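Local coordinates for nonribosomal peptide synthase (Streptomyces sp. MJ635-86F5, PDB 5JJP), which probably activates an aliphatic beta-amino acid by ATP-dependent adenylation, as an adenylating enzyme of the ANL superfamily, at residues D221-T226 with A269-H275. Sequence-based numbering, arbitrary orientation.
Sequences DRVAVT and AAITQVH
Val223, Ala224 and Val225 pair in parallel with Gln273, Val274 and His275, two neighbouring strands inside the mixed sheet of an ANL-type adenylation domain; strand 247-250 flanks 222-225 on its other edge. The axes of the two short strands approach to 4.7 Å, with only a slight twist between them. Backbone bonds fix the register: Ala224 N reaches Gln273 O, and His275 N reaches Ala224 O nearly straight (N-H...O 171°), whereas Arg222 O accepts from both Thr272 N and Gln273 N.

Threonine hydroxyls add bonds at both ends of strand 222-225. Thr272 OG1 lies between its own backbone N and carbonyl carbon (chi1 62°), a position from which it accepts from Arg222 N at 2.9 Å while donating to the anti lone pair of Asp221 OD1 at 2.6 Å; Asp221 OD2 accepts a hydrogen bond from Gly218 N. At the far end His275 O takes two bonds, from Thr226 N and from Thr226 OG1.

The guanidinium of Arg222 meets the end of helix 259-268, closed by a Schellman motif with Ala270 at positive phi. Arg222 NH1 donates to Ala269 O at 2.9 Å, close to the guanidinium plane but from above that carbonyl's plane. A leucine in place of Arg222 would probably leave Ala269 O without this charged donor, because its short apolar branches carry no N-H.

Apolar contact divides between the two sheet faces. Ala224 CB touches Ile271 CG2 at 3.6 Å on the face covered by Leu266. On the other, Val223 CG1 sits 3.5 Å from the His275 ring centroid, 11° off its normal, a CH-pi contact; His275 NE2 donates to Gln273 OE1 at 2.8 Å, near the ring plane, which restrains the ring's rotation.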
loop_
_atom_site.group_PDB
_atom_site.type_symbol
_atom_site.label_atom_id
_atom_site.label_comp_id
_atom_site.label_asym_id
_atom_site.label_seq_id
_atom_site.Cartn_x
_atom_site.Cartn_y
_atom_site.Cartn_z
ATOM N N ASP A 221 -7.088 -8.829 14.382
ATOM C CA ASP A 221 -5.926 -9.308 13.668
ATOM C C ASP A 221 -4.670 -8.575 14.047
ATOM O O ASP A 221 -4.717 -7.439 14.427
ATOM C CB ASP A 221 -6.138 -9.226 12.189
ATOM C CG ASP A 221 -7.022 -10.301 11.701
ATOM O OD1 ASP A 221 -6.581 -11.479 11.776
ATOM O OD2 ASP A 221 -8.104 -9.957 11.190
ATOM N N ARG A 222 -3.559 -9.256 13.945
ATOM C CA ARG A 222 -2.246 -8.626 14.042
ATOM C C ARG A 222 -1.541 -8.975 12.756
ATOM O O ARG A 222 -1.333 -10.141 12.463
ATOM C CB ARG A 222 -1.499 -9.163 15.239
ATOM C CG ARG A 222 -2.238 -8.904 16.534
ATOM C CD ARG A 222 -1.479 -9.427 17.726
ATOM N NE ARG A 222 -1.398 -8.386 18.742
ATOM C CZ ARG A 222 -0.349 -8.155 19.530
ATOM N NH1 ARG A 222 0.799 -8.826 19.401
ATOM N NH2 ARG A 222 -0.422 -7.170 20.410
ATOM N N VAL A 223 -1.167 -7.978 11.981
ATOM C CA VAL A 223 -0.756 -8.202 10.585
ATOM C C VAL A 223 0.717 -7.984 10.422
ATOM O O VAL A 223 1.228 -6.899 10.715
ATOM C CB VAL A 223 -1.484 -7.263 9.668
ATOM C CG1 VAL A 223 -1.086 -7.501 8.201
ATOM C CG2 VAL A 223 -2.992 -7.450 9.865
ATOM N N ALA A 224 1.421 -9.035 10.003
ATOM C CA ALA A 224 2.804 -8.933 9.683
ATOM C C ALA A 224 2.897 -8.389 8.253
ATOM O O ALA A 224 2.505 -9.064 7.318
ATOM C CB ALA A 224 3.462 -10.279 9.757
ATOM N N VAL A 225 3.474 -7.205 8.093
ATOM C CA VAL A 225 3.779 -6.611 6.764
ATOM C C VAL A 225 5.267 -6.871 6.427
ATOM O O VAL A 225 6.168 -6.342 7.030
ATOM C CB VAL A 225 3.480 -5.116 6.813
ATOM C CG1 VAL A 225 3.770 -4.439 5.455
ATOM C CG2 VAL A 225 2.039 -4.869 7.235
ATOM N N THR A 226 5.533 -7.768 5.508
ATOM C CA THR A 226 6.882 -8.137 5.220
ATOM C C THR A 226 7.559 -7.228 4.187
ATOM O O THR A 226 8.762 -7.189 4.106
ATOM C CB THR A 226 6.938 -9.569 4.698
ATOM O OG1 THR A 226 6.147 -9.671 3.532
ATOM C CG2 THR A 226 6.416 -10.547 5.783
ATOM N N ALA A 269 5.240 -12.012 18.141
ATOM C CA ALA A 269 4.228 -10.950 17.964
ATOM C C ALA A 269 2.795 -11.494 17.748
ATOM O O ALA A 269 1.888 -10.729 17.482
ATOM C CB ALA A 269 4.619 -10.055 16.801
ATOM N N ALA A 270 2.617 -12.809 17.868
ATOM C CA ALA A 270 1.306 -13.429 17.846
ATOM C C ALA A 270 0.583 -12.974 16.574
ATOM O O ALA A 270 -0.573 -12.555 16.605
ATOM C CB ALA A 270 0.509 -13.061 19.098
ATOM N N ILE A 271 1.263 -13.165 15.453
ATOM C CA ILE A 271 0.732 -12.745 14.154
ATOM C C ILE A 271 -0.431 -13.628 13.656
ATOM O O ILE A 271 -0.298 -14.864 13.588
ATOM C CB ILE A 271 1.864 -12.759 13.113
ATOM C CG1 ILE A 271 2.961 -11.786 13.531
ATOM C CG2 ILE A 271 1.333 -12.431 11.724
ATOM C CD1 ILE A 271 2.515 -10.328 13.611
ATOM N N THR A 272 -1.572 -13.006 13.335
ATOM C CA THR A 272 -2.716 -13.736 12.761
ATOM C C THR A 272 -2.758 -13.688 11.247
ATOM O O THR A 272 -3.348 -14.557 10.626
ATOM C CB THR A 272 -4.048 -13.213 13.272
ATOM O OG1 THR A 272 -4.214 -11.845 12.894
ATOM C CG2 THR A 272 -4.107 -13.329 14.823
ATOM N N GLN A 273 -2.127 -12.692 10.637
ATOM C CA GLN A 273 -2.177 -12.592 9.176
ATOM C C GLN A 273 -0.847 -12.138 8.629
ATOM O O GLN A 273 -0.218 -11.240 9.182
ATOM C CB GLN A 273 -3.280 -11.632 8.765
ATOM C CG GLN A 273 -3.463 -11.511 7.250
ATOM C CD GLN A 273 -4.659 -10.667 6.889
ATOM O OE1 GLN A 273 -4.518 -9.501 6.581
ATOM N NE2 GLN A 273 -5.850 -11.241 7.004
ATOM N N VAL A 274 -0.374 -12.827 7.605
ATOM C CA VAL A 274 0.875 -12.471 7.003
ATOM C C VAL A 274 0.629 -11.934 5.591
ATOM O O VAL A 274 -0.115 -12.524 4.815
ATOM C CB VAL A 274 1.843 -13.619 6.921
ATOM C CG1 VAL A 274 3.048 -13.205 6.072
ATOM C CG2 VAL A 274 2.322 -14.013 8.285
ATOM N N HIS A 275 1.215 -10.779 5.311
ATOM C CA HIS A 275 1.242 -10.191 3.977
ATOM C C HIS A 275 2.644 -10.342 3.416
ATOM O O HIS A 275 3.622 -10.038 4.102
ATOM C CB HIS A 275 0.961 -8.675 4.029
ATOM C CG HIS A 275 -0.431 -8.319 4.424
ATOM N ND1 HIS A 275 -0.901 -7.028 4.385
ATOM C CD2 HIS A 275 -1.455 -9.080 4.858
ATOM C CE1 HIS A 275 -2.160 -7.006 4.755
ATOM N NE2 HIS A 275 -2.512 -8.240 5.087
#